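Local coordinates for aminoglycoside 3'-phosphotransferase AphA1-IAB (PDB 4GKH), which phosphorylates kanamycin and related aminoglycosides at the 3'-hydroxyl, with a protein-kinase-like fold, and so confers resistance to these antibiotics, at residues E119-H133 with S243-D255. Residues are numbered along the deposited sequence; the frame is centred on the assembly and turned at random. Where two conformers were deposited one is given.
Sequences ENIVDALAVFLRRLH and SLQKRLFQKYGID
In the helical lobe of this kinase-like fold, helices 118-133 and 242-252 run in the same general sense, the axes of their facing segments 8.6 Å apart at closest and crossing at -43°. The backbones come closest at Ala126, whose CB lies 3.7 Å from CB of Lys251 and also touches the backbone N of Tyr252. One turn back, Val122 packs both branches: CG1 rests on the backbone of Leu248, while CG2 meets CD2 of Leu244.

Along one border Arg247 grips Asp123 side-on. Arg247 NE donates to Asp123 OD1 at 2.6 Å and Arg247 NH2 to Asp123 OD2 at 3.0 Å, two nearly straight bonds that fix the guanidinium's rotation. The reach comes from a chain extended from CG to NE, with CG anti to the backbone N (chi1 -178°). CB of Glu119 sits over the centre of one guanidinium face, and the Glu119 carboxylate stacks almost parallel to it; Glu119 OE1 makes a long salt bridge to Arg247 NH1, 3.6 Å, but lies well out of the guanidinium plane, so no N-H points at it. Lys251 lays its CG against OD1 of Asp123, and a water links its NZ to OD2.

Where helix 242-252 ends, Tyr252 is a knob among Ala126, Leu129, Arg130 and His133. Its OH and His133 ND1 share a straight 2.7 Å hydrogen bond at the imidazole edge, the two rings rim to rim with planes at 83°. Arg130, bent at chi3, brings NH1 to Tyr252 O at 2.8 Å from above the carbonyl plane. Gly253, at positive phi, then closes the helix in a Schellman motif.

Helix 227-237 abuts both partners through Leu237 on Val122 and Leu233 on Leu248; His133 NE2 is hydrogen-bonded to Asp229 OD2, and Arg226 NH1 to Tyr252 OH. Elsewhere on helix 118-133, Ile121, Leu125 and Phe128 pack on strand 205-208, and Leu125 and Phe128 also on strand 211-215.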
loop_
_atom_site.group_PDB
_atom_site.type_symbol
_atom_site.label_atom_id
_atom_site.label_comp_id
_atom_site.label_asym_id
_atom_site.label_seq_id
_atom_site.Cartn_x
_atom_site.Cartn_y
_atom_site.Cartn_z
ATOM N N GLU A 119 4.409 -13.670 -15.909
ATOM C CA GLU A 119 5.798 -13.795 -15.500
ATOM C C GLU A 119 6.526 -12.455 -15.621
ATOM O O GLU A 119 7.235 -12.051 -14.705
ATOM C CB GLU A 119 6.499 -14.921 -16.251
ATOM C CG GLU A 119 5.886 -16.274 -15.897
ATOM C CD GLU A 119 6.433 -17.401 -16.735
ATOM O OE1 GLU A 119 7.296 -17.127 -17.595
ATOM O OE2 GLU A 119 5.998 -18.558 -16.536
ATOM N N ASN A 120 6.307 -11.739 -16.717
ATOM C CA ASN A 120 6.964 -10.448 -16.886
ATOM C C ASN A 120 6.503 -9.435 -15.846
ATOM O O ASN A 120 7.297 -8.605 -15.369
ATOM C CB ASN A 120 6.706 -9.884 -18.283
ATOM C CG ASN A 120 7.443 -10.642 -19.369
ATOM O OD1 ASN A 120 8.450 -11.307 -19.115
ATOM N ND2 ASN A 120 6.949 -10.533 -20.595
ATOM N N ILE A 121 5.216 -9.485 -15.509
ATOM C CA ILE A 121 4.654 -8.540 -14.548
ATOM C C ILE A 121 5.234 -8.773 -13.154
ATOM O O ILE A 121 5.639 -7.836 -12.464
ATOM C CB ILE A 121 3.102 -8.613 -14.532
ATOM C CG1 ILE A 121 2.546 -7.932 -15.789
ATOM C CG2 ILE A 121 2.542 -7.954 -13.288
ATOM C CD1 ILE A 121 1.062 -8.205 -16.055
ATOM N N VAL A 122 5.317 -10.035 -12.756
ATOM C CA VAL A 122 5.889 -10.366 -11.457
ATOM C C VAL A 122 7.392 -10.043 -11.406
ATOM O O VAL A 122 7.888 -9.523 -10.401
ATOM C CB VAL A 122 5.609 -11.841 -11.086
ATOM C CG1 VAL A 122 6.516 -12.305 -9.954
ATOM C CG2 VAL A 122 4.124 -12.018 -10.729
ATOM N N ASP A 123 8.105 -10.323 -12.495
ATOM C CA ASP A 123 9.528 -9.980 -12.573
ATOM C C ASP A 123 9.731 -8.487 -12.338
ATOM O O ASP A 123 10.641 -8.087 -11.620
ATOM C CB ASP A 123 10.119 -10.341 -13.939
ATOM C CG ASP A 123 10.229 -11.835 -14.157
ATOM O OD1 ASP A 123 9.955 -12.606 -13.210
ATOM O OD2 ASP A 123 10.595 -12.236 -15.280
ATOM N N ALA A 124 8.889 -7.667 -12.960
ATOM C CA ALA A 124 8.981 -6.222 -12.777
ATOM C C ALA A 124 8.665 -5.834 -11.340
ATOM O O ALA A 124 9.296 -4.942 -10.784
ATOM C CB ALA A 124 8.060 -5.483 -13.737
ATOM N N LEU A 125 7.683 -6.502 -10.743
ATOM C CA LEU A 125 7.299 -6.200 -9.357
ATOM C C LEU A 125 8.434 -6.517 -8.388
ATOM O O LEU A 125 8.692 -5.751 -7.455
ATOM C CB LEU A 125 6.052 -6.986 -8.968
ATOM C CG LEU A 125 4.695 -6.526 -9.532
ATOM C CD1 LEU A 125 3.617 -7.606 -9.314
ATOM C CD2 LEU A 125 4.245 -5.178 -8.936
ATOM N N ALA A 126 9.115 -7.643 -8.611
ATOM C CA ALA A 126 10.249 -8.032 -7.761
ATOM C C ALA A 126 11.380 -7.014 -7.854
ATOM O O ALA A 126 11.964 -6.619 -6.832
ATOM C CB ALA A 126 10.764 -9.439 -8.135
ATOM N N VAL A 127 11.674 -6.575 -9.074
ATOM C CA VAL A 127 12.752 -5.604 -9.287
ATOM C C VAL A 127 12.455 -4.307 -8.538
ATOM O O VAL A 127 13.333 -3.711 -7.891
ATOM C CB VAL A 127 12.941 -5.277 -10.792
ATOM C CG1 VAL A 127 13.851 -4.058 -10.963
ATOM C CG2 VAL A 127 13.492 -6.486 -11.554
ATOM N N PHE A 128 11.197 -3.889 -8.617
ATOM C CA PHE A 128 10.743 -2.654 -7.993
ATOM C C PHE A 128 10.811 -2.766 -6.473
ATOM O O PHE A 128 11.218 -1.825 -5.789
ATOM C CB PHE A 128 9.307 -2.359 -8.449
ATOM C CG PHE A 128 8.812 -0.975 -8.105
ATOM C CD1 PHE A 128 8.176 -0.724 -6.895
ATOM C CD2 PHE A 128 8.945 0.067 -9.010
ATOM C CE1 PHE A 128 7.707 0.557 -6.578
ATOM C CE2 PHE A 128 8.473 1.343 -8.703
ATOM C CZ PHE A 128 7.838 1.575 -7.485
ATOM N N LEU A 129 10.406 -3.911 -5.949
ATOM C CA LEU A 129 10.443 -4.167 -4.520
ATOM C C LEU A 129 11.887 -4.254 -4.025
ATOM O O LEU A 129 12.213 -3.741 -2.947
ATOM C CB LEU A 129 9.651 -5.442 -4.181
ATOM C CG LEU A 129 9.370 -5.722 -2.701
ATOM C CD1 LEU A 129 8.612 -4.558 -2.076
ATOM C CD2 LEU A 129 8.579 -7.020 -2.531
ATOM N N ARG A 130 12.758 -4.873 -4.823
ATOM C CA ARG A 130 14.176 -4.912 -4.491
ATOM C C ARG A 130 14.754 -3.498 -4.376
ATOM O O ARG A 130 15.537 -3.220 -3.467
ATOM C CB ARG A 130 14.978 -5.737 -5.524
ATOM C CG ARG A 130 14.897 -7.251 -5.314
ATOM C CD ARG A 130 15.414 -8.019 -6.523
ATOM N NE ARG A 130 16.817 -7.732 -6.794
ATOM C CZ ARG A 130 17.834 -8.378 -6.231
ATOM N NH1 ARG A 130 17.608 -9.354 -5.358
ATOM N NH2 ARG A 130 19.081 -8.046 -6.541
ATOM N N ARG A 131 14.365 -2.614 -5.294
ATOM C CA ARG A 131 14.805 -1.213 -5.241
ATOM C C ARG A 131 14.379 -0.570 -3.934
ATOM O O ARG A 131 15.203 0.021 -3.219
ATOM C CB ARG A 131 14.224 -0.388 -6.393
ATOM C CG ARG A 131 14.895 -0.577 -7.732
ATOM C CD ARG A 131 14.097 0.118 -8.831
ATOM N NE ARG A 131 14.022 1.568 -8.644
ATOM C CZ ARG A 131 13.228 2.370 -9.352
ATOM N NH1 ARG A 131 13.224 3.677 -9.123
ATOM N NH2 ARG A 131 12.434 1.865 -10.290
ATOM N N LEU A 132 13.091 -0.670 -3.629
ATOM C CA LEU A 132 12.557 -0.091 -2.390
ATOM C C LEU A 132 13.290 -0.604 -1.161
ATOM O O LEU A 132 13.682 0.171 -0.272
ATOM C CB LEU A 132 11.062 -0.414 -2.257
ATOM C CG LEU A 132 10.386 0.209 -1.026
ATOM C CD1 LEU A 132 10.348 1.721 -1.161
ATOM C CD2 LEU A 132 8.977 -0.364 -0.852
ATOM N N HIS A 133 13.481 -1.916 -1.112
ATOM C CA HIS A 133 14.154 -2.534 0.012
ATOM C C HIS A 133 15.655 -2.310 0.055
ATOM O O HIS A 133 16.304 -2.700 1.023
ATOM C CB HIS A 133 13.797 -4.028 0.086
ATOM C CG HIS A 133 12.369 -4.267 0.456
ATOM N ND1 HIS A 133 11.845 -5.528 0.644
ATOM C CD2 HIS A 133 11.354 -3.398 0.682
ATOM C CE1 HIS A 133 10.568 -5.425 0.972
ATOM N NE2 HIS A 133 10.244 -4.143 1.003
ATOM N N SER A 243 2.380 -20.578 -9.146
ATOM C CA SER A 243 3.674 -20.340 -9.788
ATOM C C SER A 243 4.107 -18.874 -9.672
ATOM O O SER A 243 5.278 -18.568 -9.409
ATOM C CB SER A 243 3.650 -20.779 -11.256
ATOM O OG SER A 243 2.648 -20.092 -11.989
ATOM N N LEU A 244 3.159 -17.964 -9.860
ATOM C CA LEU A 244 3.481 -16.551 -9.795
ATOM C C LEU A 244 3.896 -16.168 -8.370
ATOM O O LEU A 244 4.763 -15.318 -8.186
ATOM C CB LEU A 244 2.315 -15.696 -10.293
ATOM C CG LEU A 244 2.075 -15.734 -11.808
ATOM C CD1 LEU A 244 1.026 -14.719 -12.227
ATOM C CD2 LEU A 244 3.391 -15.498 -12.580
ATOM N N GLN A 245 3.278 -16.806 -7.377
ATOM C CA GLN A 245 3.621 -16.556 -5.974
ATOM C C GLN A 245 5.055 -16.994 -5.698
ATOM O O GLN A 245 5.811 -16.283 -5.031
ATOM C CB GLN A 245 2.690 -17.329 -5.028
ATOM C CG GLN A 245 1.236 -16.834 -4.969
ATOM C CD GLN A 245 0.390 -17.654 -4.017
ATOM O OE1 GLN A 245 0.173 -18.853 -4.234
ATOM N NE2 GLN A 245 -0.086 -17.017 -2.939
ATOM N N LYS A 246 5.403 -18.191 -6.171
ATOM C CA LYS A 246 6.751 -18.710 -5.984
ATOM C C LYS A 246 7.760 -17.843 -6.749
ATOM O O LYS A 246 8.859 -17.566 -6.260
ATOM C CB LYS A 246 6.843 -20.172 -6.441
ATOM C CG LYS A 246 8.210 -20.784 -6.193
ATOM C CD LYS A 246 8.322 -22.192 -6.750
ATOM C CE LYS A 246 9.645 -22.838 -6.356
ATOM N NZ LYS A 246 9.727 -23.113 -4.895
ATOM N N ARG A 247 7.373 -17.399 -7.941
ATOM C CA ARG A 247 8.251 -16.580 -8.776
ATOM C C ARG A 247 8.613 -15.244 -8.122
ATOM O O ARG A 247 9.722 -14.730 -8.312
ATOM C CB ARG A 247 7.631 -16.335 -10.155
ATOM C CG ARG A 247 8.520 -15.512 -11.094
ATOM C CD ARG A 247 7.933 -15.455 -12.498
ATOM N NE ARG A 247 8.904 -14.971 -13.476
ATOM C CZ ARG A 247 9.480 -15.730 -14.397
ATOM N NH1 ARG A 247 9.170 -17.023 -14.491
ATOM N NH2 ARG A 247 10.352 -15.195 -15.241
ATOM N N LEU A 248 7.673 -14.688 -7.362
ATOM C CA LEU A 248 7.907 -13.441 -6.649
ATOM C C LEU A 248 9.094 -13.575 -5.702
ATOM O O LEU A 248 10.010 -12.764 -5.739
ATOM C CB LEU A 248 6.665 -13.021 -5.869
ATOM C CG LEU A 248 6.941 -11.857 -4.918
ATOM C CD1 LEU A 248 7.359 -10.619 -5.706
ATOM C CD2 LEU A 248 5.700 -11.591 -4.026
ATOM N N PHE A 249 9.071 -14.602 -4.858
ATOM C CA PHE A 249 10.198 -14.873 -3.970
ATOM C C PHE A 249 11.495 -15.174 -4.721
ATOM O O PHE A 249 12.552 -14.625 -4.385
ATOM C CB PHE A 249 9.877 -16.011 -3.008
ATOM C CG PHE A 249 9.071 -15.582 -1.825
ATOM C CD1 PHE A 249 9.656 -14.859 -0.804
ATOM C CD2 PHE A 249 7.727 -15.903 -1.729
ATOM C CE1 PHE A 249 8.915 -14.457 0.292
ATOM C CE2 PHE A 249 6.986 -15.509 -0.635
ATOM C CZ PHE A 249 7.578 -14.777 0.372
ATOM N N GLN A 250 11.417 -16.057 -5.719
ATOM C CA GLN A 250 12.583 -16.404 -6.518
ATOM C C GLN A 250 13.293 -15.186 -7.110
ATOM O O GLN A 250 14.505 -15.031 -6.945
ATOM C CB GLN A 250 12.206 -17.374 -7.639
ATOM C CG GLN A 250 13.319 -17.600 -8.663
ATOM C CD GLN A 250 14.488 -18.372 -8.095
ATOM O OE1 GLN A 250 15.618 -18.247 -8.572
ATOM N NE2 GLN A 250 14.225 -19.181 -7.073
ATOM N N LYS A 251 12.541 -14.331 -7.798
ATOM C CA LYS A 251 13.118 -13.172 -8.484
ATOM C C LYS A 251 13.580 -12.124 -7.481
ATOM O O LYS A 251 14.546 -11.414 -7.719
ATOM C CB LYS A 251 12.106 -12.570 -9.473
ATOM C CG LYS A 251 11.842 -13.521 -10.669
ATOM C CD LYS A 251 13.102 -13.718 -11.468
ATOM C CE LYS A 251 12.884 -14.665 -12.631
ATOM N NZ LYS A 251 14.017 -14.553 -13.592
ATOM N N TYR A 252 12.886 -12.040 -6.353
ATOM C CA TYR A 252 13.246 -11.080 -5.299
ATOM C C TYR A 252 14.599 -11.468 -4.689
ATOM O O TYR A 252 15.363 -10.616 -4.235
ATOM C CB TYR A 252 12.158 -11.054 -4.220
ATOM C CG TYR A 252 12.481 -10.165 -3.046
ATOM C CD1 TYR A 252 12.194 -8.806 -3.078
ATOM C CD2 TYR A 252 13.062 -10.688 -1.901
ATOM C CE1 TYR A 252 12.469 -7.989 -1.989
ATOM C CE2 TYR A 252 13.349 -9.886 -0.819
ATOM C CZ TYR A 252 13.049 -8.542 -0.868
ATOM O OH TYR A 252 13.339 -7.760 0.218
ATOM N N GLY A 253 14.879 -12.769 -4.672
ATOM C CA GLY A 253 16.165 -13.277 -4.221
ATOM C C GLY A 253 16.078 -14.204 -3.023
ATOM O O GLY A 253 17.089 -14.495 -2.378
ATOM N N ILE A 254 14.873 -14.676 -2.721
ATOM C CA ILE A 254 14.663 -15.591 -1.600
ATOM C C ILE A 254 14.281 -16.984 -2.081
ATOM O O ILE A 254 13.225 -17.170 -2.677
ATOM C CB ILE A 254 13.557 -15.083 -0.664
ATOM C CG1 ILE A 254 14.031 -13.838 0.084
ATOM C CG2 ILE A 254 13.172 -16.166 0.331
ATOM C CD1 ILE A 254 12.937 -13.155 0.917
ATOM N N ASP A 255 15.140 -17.961 -1.817
ATOM C CA ASP A 255 14.894 -19.333 -2.254
ATOM C C ASP A 255 14.111 -20.177 -1.257
ATOM O O ASP A 255 13.441 -21.127 -1.647
ATOM C CB ASP A 255 16.203 -20.033 -2.594
ATOM C CG ASP A 255 16.755 -19.598 -3.925
ATOM O OD1 ASP A 255 15.948 -19.296 -4.832
ATOM O OD2 ASP A 255 17.992 -19.553 -4.055
HETATM O O HOH W 1 4.595 -18.934 -13.774
HETATM O O HOH W 2 13.592 -12.362 -15.146
#